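PDB 6GZB: spore germination protein GerM from Bacillus subtilis subsp. subtilis str. 168, which is of unknown molecular function but affects both sporulation and germination, and carries two tandem GerMN domains. Local coordinates for residues A[49-58]-A[68-78]; A[128-139]-A[165-173]. All coordinates share one frame; numbering follows the deposited sequence.

Both contacts lie away from the centre of the chain, and each mixes buried with exposed residues. They share no element: contact 1 pairs strand 51-60 with strand 65-73, while contact 2 sets the start of helix 136-147, and the turns before it, against the loop after strand 163-164. Their centres are 25 Å apart, and their nearest atoms about 6 Å. The chemistry differs accordingly. In contact 1 regular backbone bonds join two strands, with leucines on one face. In contact 2 one buried carboxylate, that of E136, gathers N-H and hydroxyl groups from an irregular loop, beside a cluster of methionine and aromatic side chains.

Contact 1 (A[49-58]-A[68-78]); sequences SSTVMRELYL and QTLPLPKSEST
V52, R54 and L56 pair with L72, L70 and Q68 through two backbone hydrogen bonds each. The first is the shortest, 2.6 Å from V52 N to L72 O. Beyond the V52-L72 pair, K74 N bonds to S50 O, nearly straight at 171°. K74 then bends back, and its NZ donates to S49 O at 2.6 Å, from above the carbonyl plane. S49 is poorly ordered, so this outer end is less certain.

Apolar contacts occur on both faces. On the face of L56, L70 and L72, the L56 and L70 side chains meet at about a right angle, CD1 to CD1 at 3.9 Å. L72 lays CD2 against R54 CB at 3.8 Å. On the other face M53 folds over P71. Its chain is bent at chi2 and chi3, which brings SD to 3.8 Å from P71 CB and CE close to T69 O.

Among the polar side chains, R54 runs across T78, with NH2 3.4 Å from the T78 methyl CG2. V52 CG1 lies over one face of the R54 guanidinium, near the rim. T69 OG1 touches E55 CG but bonds to V336 O. Y57 OH donates to E55 OE1.

The arrangement is an antiparallel beta hairpin. The N-to-C directions of strands 51-58 and 68-73 differ by 141°, so the pair is twisted away from exactly antiparallel. Strand 51-60 also pairs with strand 100-101.

Contact 2 (A[128-139]-A[165-173]); sequences FKNYKKEDEQKI and LKEMPVGGT
A loop wrapped round a buried glutamate near the start of a helix defines this contact: E136 sits inside the loop 168-173. Its CG is anti to the backbone N (chi1 -170°), and the extended chain carries the carboxylate into the loop. OE2 accepts G171 N at 2.6 Å on its syn lone pair. On the anti side OE2 takes Y131 OH at 2.5 Å. OE1 accepts T173 N at 3.0 Å, from above the carboxylate plane, and a very short bond from T173 OG1. Four donors thus hold the group in place. With an alanine here, G171 N and both T173 donors would probably lose their acceptor, and the Y131 hydroxyl would keep V170 N but lose the carboxylate it donates to.

Y131 OH links the two segments a second way. It accepts V170 N at 3.2 Å while donating to E136. V170 CG2 makes a CH-pi contact over one face of the Y131 ring, 3.6 Å from the centroid.

M168 runs alongside E136 in the opposite direction, with CB 3.4 Å from E136 CD. Its sulfur meets the F128 ring at the edge, a Met-aromatic contact. M168 CE also touches I139 CG2 at 3.9 Å.

F128 stacks on F124 and packs on I160. D135 forms a salt bridge to R101. The contact therefore joins the start of helix 136-147 and the loop after strand 163-164 beside the sheet of strands 110-114, 119-124, 155-160 and 163-164.

Contact 1 (A[49-58]-A[68-78])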
loop_
_atom_site.group_PDB
_atom_site.type_symbol
_atom_site.label_atom_id
_atom_site.label_comp_id
_atom_site.label_asym_id
_atom_site.label_seq_id
_atom_site.Cartn_x
_atom_site.Cartn_y
_atom_site.Cartn_z
ATOM N N SER A 49 14.333 18.592 8.723
ATOM C CA SER A 49 14.373 19.768 9.636
ATOM C C SER A 49 13.268 20.757 9.261
ATOM O O SER A 49 12.349 21.001 10.044
ATOM C CB SER A 49 15.749 20.441 9.567
ATOM O OG SER A 49 15.966 21.289 10.685
ATOM N N SER A 50 13.332 21.291 8.045
ATOM C CA SER A 50 12.240 22.098 7.514
ATOM C C SER A 50 11.251 21.254 6.695
ATOM O O SER A 50 10.260 21.775 6.182
ATOM C CB SER A 50 12.796 23.239 6.656
ATOM O OG SER A 50 13.555 22.738 5.570
ATOM N N THR A 51 11.537 19.960 6.551
ATOM C CA THR A 51 10.663 19.049 5.807
ATOM C C THR A 51 10.244 17.859 6.663
ATOM O O THR A 51 10.898 17.536 7.649
ATOM C CB THR A 51 11.334 18.506 4.523
ATOM O OG1 THR A 51 12.480 17.716 4.860
ATOM C CG2 THR A 51 11.748 19.642 3.595
ATOM N N VAL A 52 9.141 17.221 6.275
ATOM C CA VAL A 52 8.703 15.968 6.872
ATOM C C VAL A 52 8.522 14.913 5.776
ATOM O O VAL A 52 7.996 15.209 4.700
ATOM C CB VAL A 52 7.366 16.157 7.613
ATOM C CG1 VAL A 52 6.988 14.899 8.379
ATOM C CG2 VAL A 52 7.464 17.338 8.561
ATOM N N MET A 53 9.007 13.703 6.032
ATOM C CA MET A 53 8.885 12.617 5.069
ATOM C C MET A 53 7.439 12.124 5.029
ATOM O O MET A 53 6.867 11.792 6.054
ATOM C CB MET A 53 9.820 11.465 5.451
ATOM C CG MET A 53 11.307 11.809 5.386
ATOM S SD MET A 53 11.780 12.636 3.855
ATOM C CE MET A 53 11.725 11.277 2.693
ATOM N N ARG A 54 6.847 12.096 3.844
ATOM C CA ARG A 54 5.422 11.815 3.705
ATOM C C ARG A 54 5.175 10.810 2.576
ATOM O O ARG A 54 5.810 10.877 1.530
ATOM C CB ARG A 54 4.664 13.116 3.425
ATOM C CG ARG A 54 3.182 13.037 3.712
ATOM C CD ARG A 54 2.942 12.977 5.210
ATOM N NE ARG A 54 3.206 14.267 5.837
ATOM C CZ ARG A 54 3.325 14.454 7.146
ATOM N NH1 ARG A 54 3.253 13.424 7.978
ATOM N NH2 ARG A 54 3.516 15.674 7.623
ATOM N N GLU A 55 4.224 9.905 2.775
ATOM C CA GLU A 55 3.819 8.989 1.712
ATOM C C GLU A 55 3.001 9.739 0.664
ATOM O O GLU A 55 2.005 10.389 0.983
ATOM C CB GLU A 55 3.010 7.815 2.275
ATOM C CG GLU A 55 3.818 6.782 3.052
ATOM C CD GLU A 55 2.953 5.638 3.598
ATOM O OE1 GLU A 55 1.746 5.542 3.253
ATOM O OE2 GLU A 55 3.495 4.802 4.346
ATOM N N LEU A 56 3.452 9.682 -0.583
ATOM C CA LEU A 56 2.628 10.092 -1.713
ATOM C C LEU A 56 2.354 8.880 -2.589
ATOM O O LEU A 56 3.281 8.199 -3.027
ATOM C CB LEU A 56 3.322 11.178 -2.531
ATOM C CG LEU A 56 3.750 12.435 -1.778
ATOM C CD1 LEU A 56 4.466 13.378 -2.739
ATOM C CD2 LEU A 56 2.555 13.124 -1.139
ATOM N N TYR A 57 1.078 8.621 -2.855
ATOM C CA TYR A 57 0.704 7.477 -3.669
ATOM C C TYR A 57 0.661 7.877 -5.139
ATOM O O TYR A 57 -0.338 8.396 -5.652
ATOM C CB TYR A 57 -0.610 6.852 -3.171
ATOM C CG TYR A 57 -0.382 5.986 -1.944
ATOM C CD1 TYR A 57 -0.169 6.565 -0.700
ATOM C CD2 TYR A 57 -0.143 4.627 -2.069
ATOM C CE1 TYR A 57 0.153 5.795 0.407
ATOM C CE2 TYR A 57 0.182 3.854 -0.969
ATOM C CZ TYR A 57 0.347 4.445 0.264
ATOM O OH TYR A 57 0.687 3.667 1.359
ATOM N N LEU A 58 1.806 7.697 -5.786
ATOM C CA LEU A 58 1.982 8.089 -7.173
ATOM C C LEU A 58 1.709 6.900 -8.084
ATOM O O LEU A 58 1.432 5.794 -7.613
ATOM C CB LEU A 58 3.415 8.603 -7.385
ATOM C CG LEU A 58 3.833 9.743 -6.458
ATOM C CD1 LEU A 58 5.303 10.074 -6.648
ATOM C CD2 LEU A 58 2.970 10.979 -6.680
ATOM N N GLN A 68 5.414 6.517 -2.593
ATOM C CA GLN A 68 6.764 7.047 -2.561
ATOM C C GLN A 68 6.892 8.046 -1.429
ATOM O O GLN A 68 6.156 9.030 -1.375
ATOM C CB GLN A 68 7.116 7.712 -3.886
ATOM C CG GLN A 68 7.267 6.733 -5.035
ATOM C CD GLN A 68 8.573 5.972 -4.965
ATOM O OE1 GLN A 68 9.627 6.499 -5.332
ATOM N NE2 GLN A 68 8.518 4.737 -4.464
ATOM N N THR A 69 7.795 7.758 -0.492
ATOM C CA THR A 69 7.950 8.598 0.691
ATOM C C THR A 69 8.954 9.704 0.423
ATOM O O THR A 69 10.100 9.443 0.067
ATOM C CB THR A 69 8.355 7.772 1.920
ATOM O OG1 THR A 69 7.223 7.009 2.363
ATOM C CG2 THR A 69 8.799 8.682 3.060
ATOM N N LEU A 70 8.474 10.942 0.487
ATOM C CA LEU A 70 9.187 12.088 -0.065
ATOM C C LEU A 70 9.144 13.264 0.907
ATOM O O LEU A 70 8.221 13.368 1.709
ATOM C CB LEU A 70 8.574 12.493 -1.407
ATOM C CG LEU A 70 8.805 11.483 -2.524
ATOM C CD1 LEU A 70 7.929 11.803 -3.727
ATOM C CD2 LEU A 70 10.281 11.443 -2.898
ATOM N N PRO A 71 10.153 14.149 0.840
ATOM C CA PRO A 71 10.269 15.268 1.777
ATOM C C PRO A 71 9.306 16.402 1.455
ATOM O O PRO A 71 9.380 16.986 0.381
ATOM C CB PRO A 71 11.718 15.734 1.589
ATOM C CG PRO A 71 12.050 15.377 0.185
ATOM C CD PRO A 71 11.246 14.143 -0.151
ATOM N N LEU A 72 8.381 16.680 2.362
ATOM C CA LEU A 72 7.428 17.772 2.175
ATOM C C LEU A 72 7.666 18.859 3.219
ATOM O O LEU A 72 7.885 18.551 4.382
ATOM C CB LEU A 72 5.998 17.246 2.311
ATOM C CG LEU A 72 5.255 16.885 1.024
ATOM C CD1 LEU A 72 6.092 15.979 0.142
ATOM C CD2 LEU A 72 3.918 16.233 1.350
ATOM N N PRO A 73 7.565 20.134 2.820
ATOM C CA PRO A 73 7.735 21.250 3.760
ATOM C C PRO A 73 6.797 21.161 4.963
ATOM O O PRO A 73 5.642 20.775 4.814
ATOM C CB PRO A 73 7.391 22.483 2.920
ATOM C CG PRO A 73 7.436 22.046 1.500
ATOM C CD PRO A 73 7.115 20.583 1.493
ATOM N N LYS A 74 7.293 21.503 6.147
ATOM C CA LYS A 74 6.435 21.666 7.318
ATOM C C LYS A 74 5.211 22.516 6.980
ATOM O O LYS A 74 5.291 23.485 6.228
ATOM C CB LYS A 74 7.207 22.309 8.474
ATOM C CG LYS A 74 7.448 21.380 9.654
ATOM C CD LYS A 74 8.811 20.713 9.575
ATOM C CE LYS A 74 9.488 20.690 10.936
ATOM N NZ LYS A 74 10.472 19.581 11.065
ATOM N N SER A 75 4.074 22.152 7.556
ATOM C CA SER A 75 2.801 22.722 7.153
ATOM C C SER A 75 1.839 22.713 8.339
ATOM O O SER A 75 1.987 21.906 9.255
ATOM C CB SER A 75 2.219 21.898 6.002
ATOM O OG SER A 75 0.875 22.255 5.730
ATOM N N GLU A 76 0.832 23.578 8.295
ATOM C CA GLU A 76 -0.232 23.572 9.291
ATOM C C GLU A 76 -1.366 22.630 8.899
ATOM O O GLU A 76 -2.136 22.190 9.748
ATOM C CB GLU A 76 -0.769 24.990 9.481
ATOM C CG GLU A 76 0.281 25.972 9.983
ATOM C CD GLU A 76 0.833 25.598 11.351
ATOM O OE1 GLU A 76 0.154 24.856 12.089
ATOM O OE2 GLU A 76 1.951 26.043 11.687
ATOM N N SER A 77 -1.424 22.281 7.617
ATOM C CA SER A 77 -2.472 21.409 7.095
ATOM C C SER A 77 -1.867 20.309 6.228
ATOM O O SER A 77 -1.806 20.403 4.996
ATOM C CB SER A 77 -3.494 22.218 6.296
ATOM O OG SER A 77 -2.865 23.264 5.583
ATOM N N THR A 78 -1.390 19.273 6.902
ATOM C CA THR A 78 -0.544 18.262 6.278
ATOM C C THR A 78 -1.328 17.365 5.319
ATOM O O THR A 78 -0.816 16.981 4.270
ATOM C CB THR A 78 0.136 17.387 7.344
ATOM O OG1 THR A 78 -0.843 16.922 8.288
ATOM C CG2 THR A 78 1.213 18.186 8.065
#

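Contact 2 (A[128-139]-A[165-173])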
loop_
_atom_site.group_PDB
_atom_site.type_symbol
_atom_site.label_atom_id
_atom_site.label_comp_id
_atom_site.label_asym_id
_atom_site.label_seq_id
_atom_site.Cartn_x
_atom_site.Cartn_y
_atom_site.Cartn_z
ATOM N N PHE A 128 -10.266 18.836 -11.125
ATOM C CA PHE A 128 -10.253 17.432 -10.712
ATOM C C PHE A 128 -10.833 16.514 -11.789
ATOM O O PHE A 128 -10.483 15.335 -11.864
ATOM C CB PHE A 128 -11.039 17.271 -9.406
ATOM C CG PHE A 128 -11.046 15.868 -8.861
ATOM C CD1 PHE A 128 -10.017 15.422 -8.051
ATOM C CD2 PHE A 128 -12.115 15.011 -9.110
ATOM C CE1 PHE A 128 -10.037 14.144 -7.515
ATOM C CE2 PHE A 128 -12.152 13.738 -8.565
ATOM C CZ PHE A 128 -11.106 13.297 -7.780
ATOM N N LYS A 129 -11.702 17.065 -12.636
ATOM C CA LYS A 129 -12.383 16.274 -13.653
ATOM C C LYS A 129 -11.503 15.977 -14.855
ATOM O O LYS A 129 -11.847 15.118 -15.666
ATOM C CB LYS A 129 -13.649 16.983 -14.122
ATOM C CG LYS A 129 -14.693 17.157 -13.038
ATOM C CD LYS A 129 -15.995 17.700 -13.612
ATOM C CE LYS A 129 -17.020 17.924 -12.514
ATOM N NZ LYS A 129 -18.030 18.955 -12.870
ATOM N N ASN A 130 -10.365 16.660 -14.962
ATOM C CA ASN A 130 -9.580 16.646 -16.198
ATOM C C ASN A 130 -8.569 15.506 -16.253
ATOM O O ASN A 130 -7.407 15.727 -16.570
ATOM C CB ASN A 130 -8.832 17.964 -16.374
ATOM C CG ASN A 130 -9.760 19.148 -16.525
ATOM O OD1 ASN A 130 -10.900 19.010 -16.967
ATOM N ND2 ASN A 130 -9.281 20.321 -16.129
ATOM N N TYR A 131 -9.022 14.287 -15.988
ATOM C CA TYR A 131 -8.161 13.115 -16.056
ATOM C C TYR A 131 -8.635 12.181 -17.165
ATOM O O TYR A 131 -9.768 12.279 -17.619
ATOM C CB TYR A 131 -8.161 12.391 -14.707
ATOM C CG TYR A 131 -9.526 11.901 -14.262
ATOM C CD1 TYR A 131 -10.018 10.685 -14.693
ATOM C CD2 TYR A 131 -10.303 12.649 -13.395
ATOM C CE1 TYR A 131 -11.246 10.218 -14.266
ATOM C CE2 TYR A 131 -11.533 12.193 -12.963
ATOM C CZ TYR A 131 -12.017 10.992 -13.435
ATOM O OH TYR A 131 -13.251 10.522 -13.032
ATOM N N LYS A 132 -7.772 11.257 -17.575
ATOM C CA LYS A 132 -8.157 10.216 -18.524
ATOM C C LYS A 132 -8.930 9.094 -17.840
ATOM O O LYS A 132 -8.620 8.706 -16.716
ATOM C CB LYS A 132 -6.915 9.634 -19.196
ATOM C CG LYS A 132 -6.200 10.613 -20.110
ATOM C CD LYS A 132 -5.002 9.965 -20.788
ATOM C CE LYS A 132 -4.345 10.910 -21.786
ATOM N NZ LYS A 132 -2.856 10.880 -21.709
ATOM N N LYS A 133 -9.907 8.540 -18.544
ATOM C CA LYS A 133 -10.791 7.519 -17.986
ATOM C C LYS A 133 -10.003 6.354 -17.399
ATOM O O LYS A 133 -10.354 5.803 -16.355
ATOM C CB LYS A 133 -11.731 7.006 -19.074
ATOM C CG LYS A 133 -12.869 6.140 -18.564
ATOM C CD LYS A 133 -13.954 5.986 -19.622
ATOM C CE LYS A 133 -13.886 4.633 -20.307
ATOM N NZ LYS A 133 -14.573 3.585 -19.501
ATOM N N GLU A 134 -8.906 6.015 -18.061
ATOM C CA GLU A 134 -8.075 4.881 -17.682
ATOM C C GLU A 134 -7.478 5.038 -16.276
ATOM O O GLU A 134 -7.069 4.058 -15.663
ATOM C CB GLU A 134 -6.943 4.724 -18.703
ATOM C CG GLU A 134 -7.410 4.297 -20.091
ATOM C CD GLU A 134 -8.166 5.387 -20.845
ATOM O OE1 GLU A 134 -7.728 6.560 -20.824
ATOM O OE2 GLU A 134 -9.204 5.066 -21.463
ATOM N N ASP A 135 -7.379 6.272 -15.796
ATOM C CA ASP A 135 -6.761 6.548 -14.502
ATOM C C ASP A 135 -7.778 6.676 -13.356
ATOM O O ASP A 135 -7.403 6.946 -12.219
ATOM C CB ASP A 135 -5.928 7.827 -14.584
ATOM C CG ASP A 135 -4.655 7.646 -15.406
ATOM O OD1 ASP A 135 -4.170 6.501 -15.520
ATOM O OD2 ASP A 135 -4.159 8.650 -15.955
ATOM N N GLU A 136 -9.054 6.471 -13.657
ATOM C CA GLU A 136 -10.123 6.814 -12.718
ATOM C C GLU A 136 -9.973 6.129 -11.354
ATOM O O GLU A 136 -10.004 6.785 -10.314
ATOM C CB GLU A 136 -11.473 6.460 -13.319
ATOM C CG GLU A 136 -12.647 6.992 -12.530
ATOM C CD GLU A 136 -13.882 7.160 -13.388
ATOM O OE1 GLU A 136 -14.634 6.176 -13.553
ATOM O OE2 GLU A 136 -14.085 8.279 -13.894
ATOM N N GLN A 137 -9.787 4.813 -11.368
ATOM C CA GLN A 137 -9.626 4.057 -10.130
ATOM C C GLN A 137 -8.315 4.401 -9.437
ATOM O O GLN A 137 -8.247 4.422 -8.221
ATOM C CB GLN A 137 -9.675 2.550 -10.400
ATOM C CG GLN A 137 -11.069 1.990 -10.589
ATOM C CD GLN A 137 -11.219 0.622 -9.967
ATOM O OE1 GLN A 137 -11.584 0.493 -8.794
ATOM N NE2 GLN A 137 -10.890 -0.408 -10.731
ATOM N N LYS A 138 -7.274 4.672 -10.217
ATOM C CA LYS A 138 -5.985 5.059 -9.654
ATOM C C LYS A 138 -6.119 6.303 -8.800
ATOM O O LYS A 138 -5.574 6.374 -7.700
ATOM C CB LYS A 138 -4.968 5.321 -10.771
ATOM C CG LYS A 138 -4.682 4.120 -11.653
ATOM C CD LYS A 138 -3.644 4.454 -12.718
ATOM C CE LYS A 138 -3.765 3.526 -13.914
ATOM N NZ LYS A 138 -3.607 2.095 -13.551
ATOM N N ILE A 139 -6.838 7.294 -9.323
ATOM C CA ILE A 139 -7.021 8.552 -8.616
ATOM C C ILE A 139 -7.739 8.352 -7.276
ATOM O O ILE A 139 -7.311 8.881 -6.250
ATOM C CB ILE A 139 -7.777 9.560 -9.501
ATOM C CG1 ILE A 139 -6.844 10.069 -10.599
ATOM C CG2 ILE A 139 -8.316 10.724 -8.682
ATOM C CD1 ILE A 139 -7.573 10.644 -11.793
ATOM N N LEU A 165 -19.505 13.285 -4.164
ATOM C CA LEU A 165 -19.310 12.311 -5.229
ATOM C C LEU A 165 -19.784 10.930 -4.784
ATOM O O LEU A 165 -19.179 10.303 -3.915
ATOM C CB LEU A 165 -17.829 12.223 -5.612
ATOM C CG LEU A 165 -17.173 13.434 -6.268
ATOM C CD1 LEU A 165 -15.901 12.989 -6.975
ATOM C CD2 LEU A 165 -18.121 14.124 -7.239
ATOM N N LYS A 166 -20.826 10.435 -5.434
ATOM C CA LYS A 166 -21.221 9.040 -5.315
ATOM C C LYS A 166 -20.607 8.220 -6.440
ATOM O O LYS A 166 -20.544 7.000 -6.357
ATOM C CB LYS A 166 -22.748 8.916 -5.359
ATOM C CG LYS A 166 -23.453 9.519 -4.151
ATOM C CD LYS A 166 -24.901 9.882 -4.466
ATOM C CE LYS A 166 -25.792 8.651 -4.519
ATOM N NZ LYS A 166 -27.134 8.970 -5.076
ATOM N N GLU A 167 -20.153 8.891 -7.493
ATOM C CA GLU A 167 -19.360 8.238 -8.522
ATOM C C GLU A 167 -18.330 9.200 -9.096
ATOM O O GLU A 167 -18.444 10.407 -8.925
ATOM C CB GLU A 167 -20.264 7.723 -9.636
ATOM C CG GLU A 167 -21.015 8.810 -10.378
ATOM C CD GLU A 167 -22.004 8.246 -11.382
ATOM O OE1 GLU A 167 -22.462 7.103 -11.192
ATOM O OE2 GLU A 167 -22.332 8.952 -12.356
ATOM N N MET A 168 -17.292 8.662 -9.730
ATOM C CA MET A 168 -16.289 9.504 -10.363
ATOM C C MET A 168 -16.860 10.063 -11.666
ATOM O O MET A 168 -17.626 9.396 -12.343
ATOM C CB MET A 168 -15.006 8.709 -10.624
ATOM C CG MET A 168 -14.192 8.415 -9.375
ATOM S SD MET A 168 -13.448 9.894 -8.652
ATOM C CE MET A 168 -12.036 10.132 -9.724
ATOM N N PRO A 169 -16.515 11.312 -11.994
ATOM C CA PRO A 169 -17.227 12.071 -13.022
ATOM C C PRO A 169 -17.023 11.546 -14.441
ATOM O O PRO A 169 -17.950 11.565 -15.236
ATOM C CB PRO A 169 -16.648 13.486 -12.889
ATOM C CG PRO A 169 -15.356 13.313 -12.168
ATOM C CD PRO A 169 -15.574 12.153 -11.243
ATOM N N VAL A 170 -15.812 11.112 -14.774
ATOM C CA VAL A 170 -15.478 10.848 -16.168
ATOM C C VAL A 170 -16.037 9.507 -16.639
ATOM O O VAL A 170 -16.620 9.419 -17.713
ATOM C CB VAL A 170 -13.956 10.883 -16.402
ATOM C CG1 VAL A 170 -13.611 10.377 -17.793
ATOM C CG2 VAL A 170 -13.431 12.291 -16.192
ATOM N N GLY A 171 -15.877 8.470 -15.826
ATOM C CA GLY A 171 -16.250 7.118 -16.227
ATOM C C GLY A 171 -17.289 6.469 -15.330
ATOM O O GLY A 171 -17.703 5.345 -15.573
ATOM N N GLY A 172 -17.671 7.142 -14.255
ATOM C CA GLY A 172 -18.801 6.684 -13.443
ATOM C C GLY A 172 -18.464 5.605 -12.421
ATOM O O GLY A 172 -19.359 4.984 -11.863
ATOM N N THR A 173 -17.181 5.395 -12.146
ATOM C CA THR A 173 -16.777 4.446 -11.117
ATOM C C THR A 173 -17.425 4.804 -9.785
ATOM O O THR A 173 -17.255 5.913 -9.293
ATOM C CB THR A 173 -15.247 4.431 -10.924
ATOM O OG1 THR A 173 -14.620 4.116 -12.171
ATOM C CG2 THR A 173 -14.841 3.402 -9.865
#